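Local coordinates for protein acyl-coenzyme A oxidase 3 (Yarrowia lipolytica, PDB 5YS9) that oxidises acyl-CoA substrates of different chain lengths to trans-2-enoyl-CoA in peroxisomal beta-oxidation, using FAD and passing electrons to oxygen to give hydrogen peroxide, at residues K78-L81 against R82-V86; L233-V236 against S237-S240; P675-S679 against T680-F684. All coordinates share one frame; numbering follows the deposited sequence.

How the interactions relate
Along the chain the three local contacts follow one another: interaction 1 in the first turns of helix 78-92, interaction 2 in the loop between strands 222-232 and 245-249, and interaction 3 in the C-terminal helix 677-685. Interactions 1 and 2 are nearer neighbours without touching, centres about 21 Å and nearest atoms about 9 Å apart. Interaction 3 is remote from both within the same chain, with centres about 31 and 46 Å away. In the two-chain assembly the distance is bridged, because residues 675-684 of each subunit pack against the regions of interactions 1 and 2 in the other. The three contacts thus illustrate how locally ordered turns contribute to one interface between the two subunits.

Interaction 1. Residues K78-L81 against R82-V86; sequences KEQL and RETAV
Thr-84 grips the carbonyl of Gln-80 twice. Its backbone N donates to Gln-80 O at 2.8 Å, and its hydroxyl OG1 donates to the same Gln-80 O at 2.7 Å, the two donors arriving from opposite faces of the carbonyl plane. The hydroxyl gets there because OG1 stands between the backbone N and the carbonyl carbon (chi1 47°), which turns it back over the preceding turn. Next to this pair the regular alpha-helical ladder runs from Arg-82 N to Lys-78 O (3.0 Å) and from Ala-85 N to Leu-81 O (3.0 Å). These are the opening turns of helix 78-92, in the N-terminal region of the acyl-CoA oxidase. On another side Lys-78 and Arg-82 lie side by side and point the same way. A chi1 of -69° sets Arg-82 CG beside its own backbone N and 3.2 Å from Lys-78 O; the bend at chi2 then directs the rest of the chain. Lys-78 NZ rests over one guanidinium face, offset toward its rim and 3.8 Å from Arg-82 NH1. Asp-249 probably offsets the two like charges: it forms a salt bridge with Arg-82 and a long, weak ion pair with Lys-78. Arg-82 NE is bonded to Asp-257 O, and Glu-83 and Val-86 pack on Thr-680 of the second subunit.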
loop_
_atom_site.group_PDB
_atom_site.type_symbol
_atom_site.label_atom_id
_atom_site.label_comp_id
_atom_site.label_asym_id
_atom_site.label_seq_id
_atom_site.Cartn_x
_atom_site.Cartn_y
_atom_site.Cartn_z
ATOM N N LYS A 78 18.662 10.762 -1.480
ATOM C CA LYS A 78 18.761 10.278 -2.844
ATOM C C LYS A 78 20.137 10.431 -3.479
ATOM O O LYS A 78 20.518 9.553 -4.175
ATOM C CB LYS A 78 17.635 10.824 -3.736
ATOM C CG LYS A 78 17.990 11.709 -4.925
ATOM C CD LYS A 78 17.060 11.474 -6.132
ATOM C CE LYS A 78 16.800 12.737 -6.973
ATOM N NZ LYS A 78 17.888 13.094 -7.933
ATOM N N GLU A 79 20.906 11.468 -3.171
ATOM C CA GLU A 79 22.206 11.704 -3.828
ATOM C C GLU A 79 23.205 10.636 -3.424
ATOM O O GLU A 79 24.090 10.292 -4.201
ATOM C CB GLU A 79 22.817 13.080 -3.493
ATOM C CG GLU A 79 22.019 14.318 -3.914
ATOM C CD GLU A 79 20.689 14.554 -3.149
ATOM O OE1 GLU A 79 20.528 14.085 -1.984
ATOM O OE2 GLU A 79 19.771 15.204 -3.725
ATOM N N GLN A 80 23.041 10.085 -2.225
ATOM C CA GLN A 80 23.949 9.093 -1.681
ATOM C C GLN A 80 23.581 7.715 -2.179
ATOM O O GLN A 80 24.458 6.879 -2.498
ATOM C CB GLN A 80 23.936 9.168 -0.154
ATOM C CG GLN A 80 25.232 8.692 0.445
ATOM C CD GLN A 80 25.221 8.560 1.974
ATOM O OE1 GLN A 80 24.541 9.323 2.691
ATOM N NE2 GLN A 80 26.024 7.596 2.480
ATOM N N LEU A 81 22.286 7.467 -2.275
ATOM C CA LEU A 81 21.784 6.270 -2.974
ATOM C C LEU A 81 22.287 6.185 -4.433
ATOM O O LEU A 81 22.728 5.108 -4.914
ATOM C CB LEU A 81 20.266 6.247 -2.957
ATOM C CG LEU A 81 19.390 5.412 -1.985
ATOM C CD1 LEU A 81 20.072 4.718 -0.829
ATOM C CD2 LEU A 81 18.202 6.255 -1.525
ATOM N N ARG A 82 22.204 7.308 -5.135
ATOM C CA ARG A 82 22.741 7.416 -6.485
ATOM C C ARG A 82 24.258 7.100 -6.492
ATOM O O ARG A 82 24.724 6.315 -7.316
ATOM C CB ARG A 82 22.515 8.830 -7.046
ATOM C CG ARG A 82 21.086 9.195 -7.354
ATOM C CD ARG A 82 20.632 8.434 -8.582
ATOM N NE ARG A 82 19.281 8.793 -8.963
ATOM C CZ ARG A 82 18.947 9.722 -9.848
ATOM N NH1 ARG A 82 17.677 9.949 -10.082
ATOM N NH2 ARG A 82 19.853 10.438 -10.486
ATOM N N GLU A 83 25.031 7.686 -5.573
ATOM C CA GLU A 83 26.459 7.439 -5.619
ATOM C C GLU A 83 26.810 6.007 -5.197
ATOM O O GLU A 83 27.601 5.363 -5.880
ATOM C CB GLU A 83 27.255 8.492 -4.859
ATOM C CG GLU A 83 28.761 8.194 -4.771
ATOM C CD GLU A 83 29.522 9.277 -4.039
ATOM O OE1 GLU A 83 28.926 10.329 -3.679
ATOM O OE2 GLU A 83 30.730 9.063 -3.803
ATOM N N THR A 84 26.207 5.497 -4.116
ATOM C CA THR A 84 26.657 4.219 -3.549
ATOM C C THR A 84 26.227 3.100 -4.442
ATOM O O THR A 84 26.905 2.063 -4.525
ATOM C CB THR A 84 26.150 3.973 -2.104
ATOM O OG1 THR A 84 24.766 4.267 -2.025
ATOM C CG2 THR A 84 26.897 4.856 -1.078
ATOM N N ALA A 85 25.147 3.279 -5.195
ATOM C CA ALA A 85 24.807 2.208 -6.157
ATOM C C ALA A 85 25.910 1.955 -7.169
ATOM O O ALA A 85 26.062 0.834 -7.620
ATOM C CB ALA A 85 23.495 2.460 -6.844
ATOM N N VAL A 86 26.680 2.978 -7.527
ATOM C CA VAL A 86 27.776 2.768 -8.474
ATOM C C VAL A 86 28.909 1.998 -7.827
ATOM O O VAL A 86 29.399 1.048 -8.402
ATOM C CB VAL A 86 28.270 4.075 -9.119
ATOM C CG1 VAL A 86 29.448 3.800 -10.056
ATOM C CG2 VAL A 86 27.134 4.718 -9.906
#

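Interaction 2. Residues L233-V236 against S237-S240; sequences LRDV and SSHS
Arg-234 lays its aliphatic chain over the imidazole of His-239. CD sits above the middle of the ring, 3.5 Å from its centroid and 5° off the normal, a CH-pi contact, and the guanidinium beyond it continues as a flat, offset stack with planes 20° apart and centres at 4.6 Å. The chain runs extended from CG to NE, which carries the flat group past the ring centre. At the edge of the guanidinium and in its plane, Arg-234 NE makes a weak bond to His-239 O at 3.3 Å. Arg-234 and His-239 thus meet through a side-chain face and a backbone carbonyl together.

Asp-235 holds the other side of the turn. A chi1 of 174°, which puts CG opposite the backbone N, swings the carboxylate toward Ser-238. There OD2 receives Ser-238 OG at 2.7 Å and Ser-238 N at 2.9 Å, both on its anti side but from opposite faces of the carboxylate plane. Ser-238 OG in turn accepts from Ser-240 N, an ST turn. Asp-235 N donates to Ser-240 O at 2.7 Å, within the loop that leads from strand 222-232 to strand 245-249 of the middle domain.

The far end of Arg-234 is bonded to carbonyls of Ala-204, Ala-205 and Ala-208, and to that of Pro-672 of the second subunit. Tyr-677 of that subunit meets the imidazole of His-239, and Arg-673 there bonds Ser-240 OG. With its N-H groups committed to several carbonyl oxygens, the buried guanidinium is held in orientation and presents a fixed flat surface to the histidine, consistent with a loop shaped to receive the neighbouring chain.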
loop_
_atom_site.group_PDB
_atom_site.type_symbol
_atom_site.label_atom_id
_atom_site.label_comp_id
_atom_site.label_asym_id
_atom_site.label_seq_id
_atom_site.Cartn_x
_atom_site.Cartn_y
_atom_site.Cartn_z
ATOM N N LEU A 233 24.566 7.713 -26.845
ATOM C CA LEU A 233 24.042 8.861 -26.106
ATOM C C LEU A 233 25.113 9.843 -25.690
ATOM O O LEU A 233 24.894 11.049 -25.713
ATOM C CB LEU A 233 23.370 8.403 -24.835
ATOM C CG LEU A 233 22.094 7.612 -24.952
ATOM C CD1 LEU A 233 21.551 7.297 -23.561
ATOM C CD2 LEU A 233 21.090 8.365 -25.763
ATOM N N ARG A 234 26.271 9.335 -25.302
ATOM C CA ARG A 234 27.361 10.179 -24.844
ATOM C C ARG A 234 28.675 9.852 -25.538
ATOM O O ARG A 234 28.956 8.712 -25.896
ATOM C CB ARG A 234 27.563 10.051 -23.319
ATOM C CG ARG A 234 26.359 10.408 -22.467
ATOM C CD ARG A 234 26.639 10.152 -20.981
ATOM N NE ARG A 234 25.837 11.005 -20.117
ATOM C CZ ARG A 234 24.640 10.721 -19.617
ATOM N NH1 ARG A 234 24.025 9.564 -19.874
ATOM N NH2 ARG A 234 24.050 11.633 -18.844
ATOM N N ASP A 235 29.477 10.889 -25.730
ATOM C CA ASP A 235 30.887 10.737 -25.967
ATOM C C ASP A 235 31.454 10.000 -24.729
ATOM O O ASP A 235 31.282 10.433 -23.581
ATOM C CB ASP A 235 31.494 12.120 -26.097
ATOM C CG ASP A 235 32.953 12.083 -26.195
ATOM O OD1 ASP A 235 33.406 11.708 -27.277
ATOM O OD2 ASP A 235 33.637 12.434 -25.200
ATOM N N VAL A 236 32.100 8.874 -24.981
ATOM C CA VAL A 236 32.584 7.951 -23.960
ATOM C C VAL A 236 33.671 8.609 -23.069
ATOM O O VAL A 236 33.666 8.555 -21.851
ATOM C CB VAL A 236 33.095 6.671 -24.705
ATOM C CG1 VAL A 236 34.304 6.036 -24.063
ATOM C CG2 VAL A 236 31.973 5.663 -24.852
ATOM N N SER A 237 34.590 9.241 -23.755
ATOM C CA SER A 237 35.677 9.992 -23.172
ATOM C C SER A 237 35.276 11.033 -22.098
ATOM O O SER A 237 35.802 11.039 -21.022
ATOM C CB SER A 237 36.403 10.678 -24.336
ATOM O OG SER A 237 37.621 11.155 -23.921
ATOM N N SER A 238 34.341 11.907 -22.409
ATOM C CA SER A 238 33.983 13.029 -21.543
ATOM C C SER A 238 32.597 12.891 -20.849
ATOM O O SER A 238 32.260 13.708 -19.988
ATOM C CB SER A 238 33.970 14.282 -22.413
ATOM O OG SER A 238 32.872 14.219 -23.328
ATOM N N HIS A 239 31.796 11.900 -21.261
ATOM C CA HIS A 239 30.421 11.727 -20.823
ATOM C C HIS A 239 29.511 12.862 -21.302
ATOM O O HIS A 239 28.392 12.996 -20.796
ATOM C CB HIS A 239 30.340 11.557 -19.287
ATOM C CG HIS A 239 29.571 10.350 -18.848
ATOM N ND1 HIS A 239 28.509 10.410 -17.965
ATOM C CD2 HIS A 239 29.715 9.051 -19.179
ATOM C CE1 HIS A 239 28.048 9.191 -17.767
ATOM N NE2 HIS A 239 28.756 8.354 -18.499
ATOM N N SER A 240 29.936 13.651 -22.296
ATOM C CA SER A 240 29.050 14.697 -22.872
ATOM C C SER A 240 28.068 14.100 -23.865
ATOM O O SER A 240 28.324 13.030 -24.456
ATOM C CB SER A 240 29.834 15.801 -23.565
ATOM O OG SER A 240 30.676 16.466 -22.629
#

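Interaction 3. Residues P675-S679 against T680-F684; sequences PYYES and TLRPF
Tyr-677 and Arg-682 are joined at both backbone and side chain. Arg-682 N donates to Tyr-677 O at 2.7 Å, and Arg-682 NH1 donates to Tyr-677 OH at 2.8 Å. The hydroxyl lies within 1° of the guanidinium plane, so that N-H is met edge-on, while the ring and the guanidinium are turned 59° to each other. Between these two bonds Arg-682 CB lies over the ring face, a CH-pi contact 4.0 Å from the centroid. With a trans first torsion (chi1 178°), Tyr-677 lays its ring along the following turn, and Leu-681 CD2 then meets its edge, 4.0 Å from Tyr-677 CD1.

One residue earlier the carbonyl of Tyr-676, the N-cap residue, takes two donors: Thr-680 N at 2.9 Å and Leu-681 N at 3.2 Å. The bonds from Leu-681 and Arg-682 each span five residues, giving helix 677-685 a wider, pi-type opening turn. Pro-683 has no N-H to continue this five-residue pattern to Glu-678 O; its CD lies 3.1 Å from that oxygen instead, and the helix kinks at this point. The hydroxyls Ser-679 OG and Thr-680 OG1 hydrogen-bond to each other.

Tyr-676 OH is bonded to Arg-121 of the second subunit. The bond to Tyr-677 OH would restrict rotation of the Arg-682 guanidinium, whose NH1 also reaches Ser-237 O of that subunit; the nearby Glu-678 carboxylate, not in contact with the guanidinium, would probably favour its positive charge.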
loop_
_atom_site.group_PDB
_atom_site.type_symbol
_atom_site.label_atom_id
_atom_site.label_comp_id
_atom_site.label_asym_id
_atom_site.label_seq_id
_atom_site.Cartn_x
_atom_site.Cartn_y
_atom_site.Cartn_z
ATOM N N PRO A 675 19.772 20.765 15.120
ATOM C CA PRO A 675 20.718 21.643 14.390
ATOM C C PRO A 675 20.153 23.082 14.066
ATOM O O PRO A 675 20.922 24.030 13.953
ATOM C CB PRO A 675 21.054 20.849 13.124
ATOM C CG PRO A 675 20.032 19.796 13.003
ATOM C CD PRO A 675 19.301 19.643 14.292
ATOM N N TYR A 676 18.843 23.220 14.056
ATOM C CA TYR A 676 18.199 24.471 13.735
ATOM C C TYR A 676 17.709 25.213 14.984
ATOM O O TYR A 676 16.795 26.002 14.919
ATOM C CB TYR A 676 17.079 24.252 12.716
ATOM C CG TYR A 676 16.148 23.153 13.102
ATOM C CD1 TYR A 676 15.053 23.414 13.881
ATOM C CD2 TYR A 676 16.382 21.849 12.711
ATOM C CE1 TYR A 676 14.204 22.413 14.258
ATOM C CE2 TYR A 676 15.538 20.840 13.080
ATOM C CZ TYR A 676 14.451 21.133 13.856
ATOM O OH TYR A 676 13.611 20.155 14.247
ATOM N N TYR A 677 18.266 24.892 16.135
ATOM C CA TYR A 677 17.763 25.484 17.355
ATOM C C TYR A 677 17.957 26.986 17.444
ATOM O O TYR A 677 17.038 27.712 17.765
ATOM C CB TYR A 677 18.399 24.802 18.563
ATOM C CG TYR A 677 17.985 25.386 19.880
ATOM C CD1 TYR A 677 16.720 25.185 20.376
ATOM C CD2 TYR A 677 18.856 26.144 20.625
ATOM C CE1 TYR A 677 16.336 25.722 21.575
ATOM C CE2 TYR A 677 18.475 26.684 21.828
ATOM C CZ TYR A 677 17.214 26.465 22.297
ATOM O OH TYR A 677 16.834 26.999 23.491
ATOM N N GLU A 678 19.162 27.440 17.148
ATOM C CA GLU A 678 19.461 28.861 17.174
ATOM C C GLU A 678 18.816 29.662 16.064
ATOM O O GLU A 678 18.350 30.764 16.271
ATOM C CB GLU A 678 20.966 29.101 17.218
ATOM C CG GLU A 678 21.688 28.221 18.215
ATOM C CD GLU A 678 21.665 28.758 19.633
ATOM O OE1 GLU A 678 21.078 29.828 19.866
ATOM O OE2 GLU A 678 22.246 28.110 20.523
ATOM N N SER A 679 18.862 29.106 14.868
ATOM C CA SER A 679 18.275 29.713 13.697
ATOM C C SER A 679 16.768 29.777 13.650
ATOM O O SER A 679 16.204 30.760 13.206
ATOM C CB SER A 679 18.820 29.069 12.436
ATOM O OG SER A 679 18.301 27.785 12.271
ATOM N N THR A 680 16.113 28.707 14.067
ATOM C CA THR A 680 14.692 28.592 13.825
ATOM C C THR A 680 13.802 28.411 15.047
ATOM O O THR A 680 12.917 29.205 15.273
ATOM C CB THR A 680 14.436 27.478 12.800
ATOM O OG1 THR A 680 15.390 27.596 11.752
ATOM C CG2 THR A 680 13.054 27.572 12.214
ATOM N N LEU A 681 14.027 27.345 15.801
ATOM C CA LEU A 681 13.239 27.039 16.988
ATOM C C LEU A 681 13.342 28.011 18.163
ATOM O O LEU A 681 12.348 28.389 18.734
ATOM C CB LEU A 681 13.544 25.628 17.462
ATOM C CG LEU A 681 12.708 25.218 18.657
ATOM C CD1 LEU A 681 11.240 25.194 18.308
ATOM C CD2 LEU A 681 13.147 23.881 19.189
ATOM N N ARG A 682 14.545 28.436 18.501
ATOM C CA ARG A 682 14.727 29.376 19.595
ATOM C C ARG A 682 14.155 30.765 19.344
ATOM O O ARG A 682 13.505 31.314 20.204
ATOM C CB ARG A 682 16.183 29.462 20.016
ATOM C CG ARG A 682 16.341 29.822 21.473
ATOM C CD ARG A 682 17.742 30.272 21.796
ATOM N NE ARG A 682 17.756 31.192 22.918
ATOM C CZ ARG A 682 17.508 30.839 24.168
ATOM N NH1 ARG A 682 17.235 29.586 24.453
ATOM N NH2 ARG A 682 17.534 31.740 25.126
ATOM N N PRO A 683 14.369 31.322 18.159
ATOM C CA PRO A 683 13.710 32.604 17.789
ATOM C C PRO A 683 12.184 32.575 17.857
ATOM O O PRO A 683 11.603 33.532 18.281
ATOM C CB PRO A 683 14.172 32.825 16.346
ATOM C CG PRO A 683 15.539 32.229 16.356
ATOM C CD PRO A 683 15.378 30.964 17.146
ATOM N N PHE A 684 11.566 31.475 17.458
ATOM C CA PHE A 684 10.147 31.302 17.630
ATOM C C PHE A 684 9.689 31.192 19.090
ATOM O O PHE A 684 8.912 32.032 19.535
ATOM C CB PHE A 684 9.648 30.082 16.888
ATOM C CG PHE A 684 8.186 29.850 17.099
ATOM C CD1 PHE A 684 7.264 30.772 16.625
ATOM C CD2 PHE A 684 7.728 28.728 17.775
ATOM C CE1 PHE A 684 5.889 30.579 16.805
ATOM C CE2 PHE A 684 6.349 28.539 17.983
ATOM C CZ PHE A 684 5.437 29.468 17.508
#